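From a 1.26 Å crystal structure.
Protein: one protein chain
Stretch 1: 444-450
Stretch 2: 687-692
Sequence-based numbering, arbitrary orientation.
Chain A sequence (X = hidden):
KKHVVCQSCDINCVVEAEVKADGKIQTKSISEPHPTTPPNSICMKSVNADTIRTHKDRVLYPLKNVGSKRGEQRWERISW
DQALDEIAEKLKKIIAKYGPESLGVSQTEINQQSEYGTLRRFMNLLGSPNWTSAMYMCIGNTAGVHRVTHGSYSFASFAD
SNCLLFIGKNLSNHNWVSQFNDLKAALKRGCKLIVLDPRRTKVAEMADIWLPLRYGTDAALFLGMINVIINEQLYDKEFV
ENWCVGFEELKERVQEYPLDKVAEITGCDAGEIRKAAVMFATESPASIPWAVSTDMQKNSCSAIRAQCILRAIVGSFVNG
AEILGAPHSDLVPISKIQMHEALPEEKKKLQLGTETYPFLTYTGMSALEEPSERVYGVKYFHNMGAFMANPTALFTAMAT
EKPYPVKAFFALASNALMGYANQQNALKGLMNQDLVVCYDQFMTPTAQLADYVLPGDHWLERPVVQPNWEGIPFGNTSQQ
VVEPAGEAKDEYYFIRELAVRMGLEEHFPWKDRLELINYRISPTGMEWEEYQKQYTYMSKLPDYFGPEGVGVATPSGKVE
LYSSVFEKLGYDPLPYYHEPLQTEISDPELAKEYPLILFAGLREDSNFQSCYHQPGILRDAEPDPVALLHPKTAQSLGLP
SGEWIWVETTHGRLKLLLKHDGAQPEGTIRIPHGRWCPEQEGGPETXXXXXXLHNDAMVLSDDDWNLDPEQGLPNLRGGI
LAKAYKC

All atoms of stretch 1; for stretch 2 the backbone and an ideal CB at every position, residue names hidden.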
ATOM      1  N   THR A 444      19.438  -1.794   5.147  1.00  9.13           N
ATOM      2  CA  THR A 444      18.620  -2.604   4.272  1.00  8.93           C
ATOM      3  C   THR A 444      19.329  -2.819   2.931  1.00  8.26           C
ATOM      4  O   THR A 444      20.323  -2.165   2.628  1.00  8.72           O
ATOM      5  CB  THR A 444      17.279  -1.912   3.993  1.00  9.16           C
ATOM      6  OG1 THR A 444      17.559  -0.749   3.212  1.00  8.86           O
ATOM      7  CG2 THR A 444      16.590  -1.543   5.286  1.00 10.36           C
ATOM      8  N   PRO A 445      18.821  -3.753   2.112  1.00  7.85           N
ATOM      9  CA  PRO A 445      19.396  -3.927   0.801  1.00  8.07           C
ATOM     10  C   PRO A 445      19.433  -2.625  -0.011  1.00  8.20           C
ATOM     11  O   PRO A 445      20.378  -2.380  -0.729  1.00  8.43           O
ATOM     12  CB  PRO A 445      18.507  -5.005   0.171  1.00  8.24           C
ATOM     13  CG  PRO A 445      18.073  -5.866   1.395  1.00  8.46           C
ATOM     14  CD  PRO A 445      17.840  -4.815   2.454  1.00  9.49           C
ATOM     15  N   THR A 446      18.402  -1.788   0.130  1.00  7.60           N
ATOM     16  CA  THR A 446      18.406  -0.472  -0.515  1.00  7.54           C
ATOM     17  C   THR A 446      19.464   0.458   0.097  1.00  7.39           C
ATOM     18  O   THR A 446      20.198   1.119  -0.619  1.00  7.11           O
ATOM     19  CB  THR A 446      17.009   0.162  -0.408  1.00  7.02           C
ATOM     20  OG1 THR A 446      16.093  -0.715  -1.048  1.00  7.61           O
ATOM     21  CG2 THR A 446      16.998   1.486  -1.119  1.00  7.29           C
ATOM     22  N   ALA A 447      19.559   0.486   1.427  1.00  7.94           N
ATOM     23  CA  ALA A 447      20.552   1.331   2.091  1.00  8.14           C
ATOM     24  C   ALA A 447      21.976   0.926   1.672  1.00  8.16           C
ATOM     25  O   ALA A 447      22.870   1.764   1.549  1.00  8.86           O
ATOM     26  CB  ALA A 447      20.394   1.235   3.603  1.00  8.90           C
ATOM     27  N   GLN A 448      22.143  -0.361   1.380  1.00  8.13           N
ATOM     28  CA  GLN A 448      23.460  -0.863   0.982  1.00  8.99           C
ATOM     29  C   GLN A 448      23.964  -0.253  -0.311  1.00  7.93           C
ATOM     30  O   GLN A 448      25.153  -0.231  -0.615  1.00  8.86           O
ATOM     31  CB  GLN A 448      23.380  -2.356   0.824  1.00  8.60           C
ATOM     32  CG  GLN A 448      23.376  -3.016   2.214  1.00  8.79           C
ATOM     33  CD  GLN A 448      23.187  -4.516   2.163  1.00  9.13           C
ATOM     34  OE1 GLN A 448      23.669  -5.180   1.236  1.00 10.37           O
ATOM     35  NE2 GLN A 448      22.489  -5.063   3.166  1.00 10.46           N
ATOM     36  N   LEU A 449      23.004   0.264  -1.085  1.00  7.62           N
ATOM     37  CA  LEU A 449      23.239   0.904  -2.391  1.00  7.85           C
ATOM     38  C   LEU A 449      23.321   2.417  -2.304  1.00  7.68           C
ATOM     39  O   LEU A 449      23.432   3.102  -3.329  1.00  8.31           O
ATOM     40  CB  LEU A 449      22.149   0.460  -3.387  1.00  7.47           C
ATOM     41  CG  LEU A 449      22.279  -1.007  -3.831  1.00  9.09           C
ATOM     42  CD1 LEU A 449      20.952  -1.630  -4.266  1.00  9.80           C
ATOM     43  CD2 LEU A 449      23.333  -1.167  -4.910  1.00 10.15           C
ATOM     44  N   ALA A 450      23.306   2.956  -1.082  1.00  7.25           N
ATOM     45  CA  ALA A 450      23.252   4.390  -0.911  1.00  7.87           C
ATOM     46  C   ALA A 450      24.622   5.053  -0.860  1.00  7.89           C
ATOM     47  O   ALA A 450      25.617   4.393  -0.567  1.00  8.96           O
ATOM     48  CB  ALA A 450      22.436   4.744   0.310  1.00  8.17           C
ATOM     49  N   UNK A 687      24.209 -10.895  -2.778  1.00 12.45           N
ATOM     50  CA  UNK A 687      22.951 -10.430  -3.366  1.00 11.87           C
ATOM     51  C   UNK A 687      22.278  -9.427  -2.449  1.00 10.77           C
ATOM     52  O   UNK A 687      21.069  -9.461  -2.289  1.00 10.89           O
ATOM     53  CB  UNK A 687      22.012 -11.606  -3.642  1.00 11.87           C
ATOM     54  N   UNK A 688      23.078  -8.580  -1.802  1.00 10.10           N
ATOM     55  CA  UNK A 688      22.610  -7.573  -0.851  1.00  9.95           C
ATOM     56  C   UNK A 688      21.866  -8.232   0.292  1.00 10.35           C
ATOM     57  O   UNK A 688      20.663  -8.028   0.522  1.00 10.29           O
ATOM     58  CB  UNK A 688      21.712  -6.546  -1.544  1.00  9.95           C
ATOM     59  N   UNK A 689      22.635  -9.068   0.991  1.00 10.89           N
ATOM     60  CA  UNK A 689      22.154  -9.780   2.174  1.00 10.80           C
ATOM     61  C   UNK A 689      20.922 -10.614   1.823  1.00 11.27           C
ATOM     62  O   UNK A 689      19.948 -10.672   2.585  1.00 11.43           O
ATOM     63  CB  UNK A 689      21.830  -8.797   3.301  1.00 10.80           C
ATOM     64  N   UNK A 690      20.988 -11.285   0.675  1.00 10.52           N
ATOM     65  CA  UNK A 690      19.929 -12.200   0.276  1.00 11.37           C
ATOM     66  C   UNK A 690      18.755 -11.615  -0.482  1.00 10.51           C
ATOM     67  O   UNK A 690      17.896 -12.359  -0.940  1.00 11.02           O
ATOM     68  CB  UNK A 690      19.386 -12.887   1.530  1.00 11.37           C
ATOM     69  N   UNK A 691      18.712 -10.291  -0.622  1.00  9.72           N
ATOM     70  CA  UNK A 691      17.635  -9.659  -1.382  1.00  9.48           C
ATOM     71  C   UNK A 691      17.464 -10.276  -2.768  1.00  9.35           C
ATOM     72  O   UNK A 691      16.339 -10.546  -3.184  1.00  9.80           O
ATOM     73  CB  UNK A 691      17.902  -8.158  -1.516  1.00  9.48           C
ATOM     74  N   UNK A 692      18.586 -10.473  -3.467  1.00  9.74           N
ATOM     75  CA  UNK A 692      18.563 -10.953  -4.854  1.00 10.12           C
ATOM     76  C   UNK A 692      18.257 -12.437  -4.954  1.00 11.21           C
ATOM     77  O   UNK A 692      18.020 -12.938  -6.048  1.00 11.56           O
ATOM     78  CB  UNK A 692      19.905 -10.665  -5.531  1.00 10.12           C
TER

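Position 687 has phi/psi of 62/38, and its CA-to-CB bond points away from stretch 1, with nothing of that stretch within 5.5 Å of the ideal CB. The contact therefore sets no requirement, but positive phi by itself favours glycine. The residue is Gly687; its carbonyl O accepts a backbone hydrogen bond from the N of position 692 at 2.9 Å.

The CA of position 688 lies 5.1 Å from the CA of Pro445, and its CA-to-CB bond points toward stretch 1. The ideal CB sits 3.7 Å from Gln448 OE1 and 3.9 Å from Pro445 CB, with Leu449 farther along. A mostly apolar environment with one amide oxygen would suit leucine, methionine or an aromatic; phi of 59 is also compatible with glycine or asparagine, so the backbone alone does not settle the choice. The residue is Phe688, with chi1 in the m well (-58°). Its ring reaches Leu449, CZ to CD2 being 3.7 Å, while Gln448 OE1 approaches the ring edge, 3.5 Å from Phe688 CD1. At the base of the side chain, Phe688 CB packs 4.0 Å from Pro445 CB. The whole residue has 91 Å² covered by stretch 1, the largest share in stretch 2.

Position 689 also directs its CA-to-CB bond toward stretch 1, and its ideal CB is 3.8 Å from Gln448 NE2. An amide donor this near invites a short acceptor: serine, aspartate or asparagine could each be considered, and phi/psi of 57/43 lends some weight to asparagine or glycine. The residue is Ser689, chi1 m (-55°). Gln448 NE2 donates to Ser689 OG at 3.1 Å with an N-H...acceptor angle of 150°, the only hydrogen bond between the stretches.

At position 690 the CA-to-CB bond of the ideal CB is directed sideways, with no atom of stretch 1 within 5.5 Å of that CB. At phi/psi of 87/-6 a CB would be jammed against the preceding carbonyl O, which calls for glycine. Gly690 fits and occupies the N-cap position of a helix. It lies within a type I' turn from 688 to 691.

Position 691 begins that helix, and its CA-to-CB bond points toward stretch 1. Its ideal CB is 3.6 Å from Pro445 CB, so a small apolar side chain suits the spot. Ala691 places its CB 3.7 Å from Pro445 CB, an apolar contact.

Position 692 is helical and out of reach, so stretch 1 sets no preference, and many helix-compatible residues would suit. Met692 has all three chi angles in the m well, and its nearest approach is SD to Leu449 CD1, 6.9 Å.

Stretch 2 687-692: GFSGAM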
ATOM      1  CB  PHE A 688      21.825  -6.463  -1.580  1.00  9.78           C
ATOM      2  CG  PHE A 688      22.648  -5.806  -2.632  1.00 10.02           C
ATOM      3  CD1 PHE A 688      23.602  -4.870  -2.274  1.00  9.88           C
ATOM      4  CD2 PHE A 688      22.560  -6.205  -3.967  1.00 10.31           C
ATOM      5  CE1 PHE A 688      24.449  -4.308  -3.229  1.00 11.97           C
ATOM      6  CE2 PHE A 688      23.396  -5.646  -4.921  1.00 11.37           C
ATOM      7  CZ  PHE A 688      24.318  -4.686  -4.573  1.00 10.75           C
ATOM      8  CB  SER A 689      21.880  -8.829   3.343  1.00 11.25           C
ATOM      9  OG  SER A 689      23.023  -8.050   3.640  1.00 12.42           O
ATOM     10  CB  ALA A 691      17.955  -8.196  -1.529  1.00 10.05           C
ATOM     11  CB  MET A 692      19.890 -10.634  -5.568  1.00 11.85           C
ATOM     12  CG  MET A 692      20.314  -9.125  -5.552  1.00  9.86           C
ATOM     13  SD  MET A 692      19.116  -7.961  -6.250  1.00 10.69           S
ATOM     14  CE  MET A 692      19.202  -8.429  -7.997  1.00 13.07           C
TER
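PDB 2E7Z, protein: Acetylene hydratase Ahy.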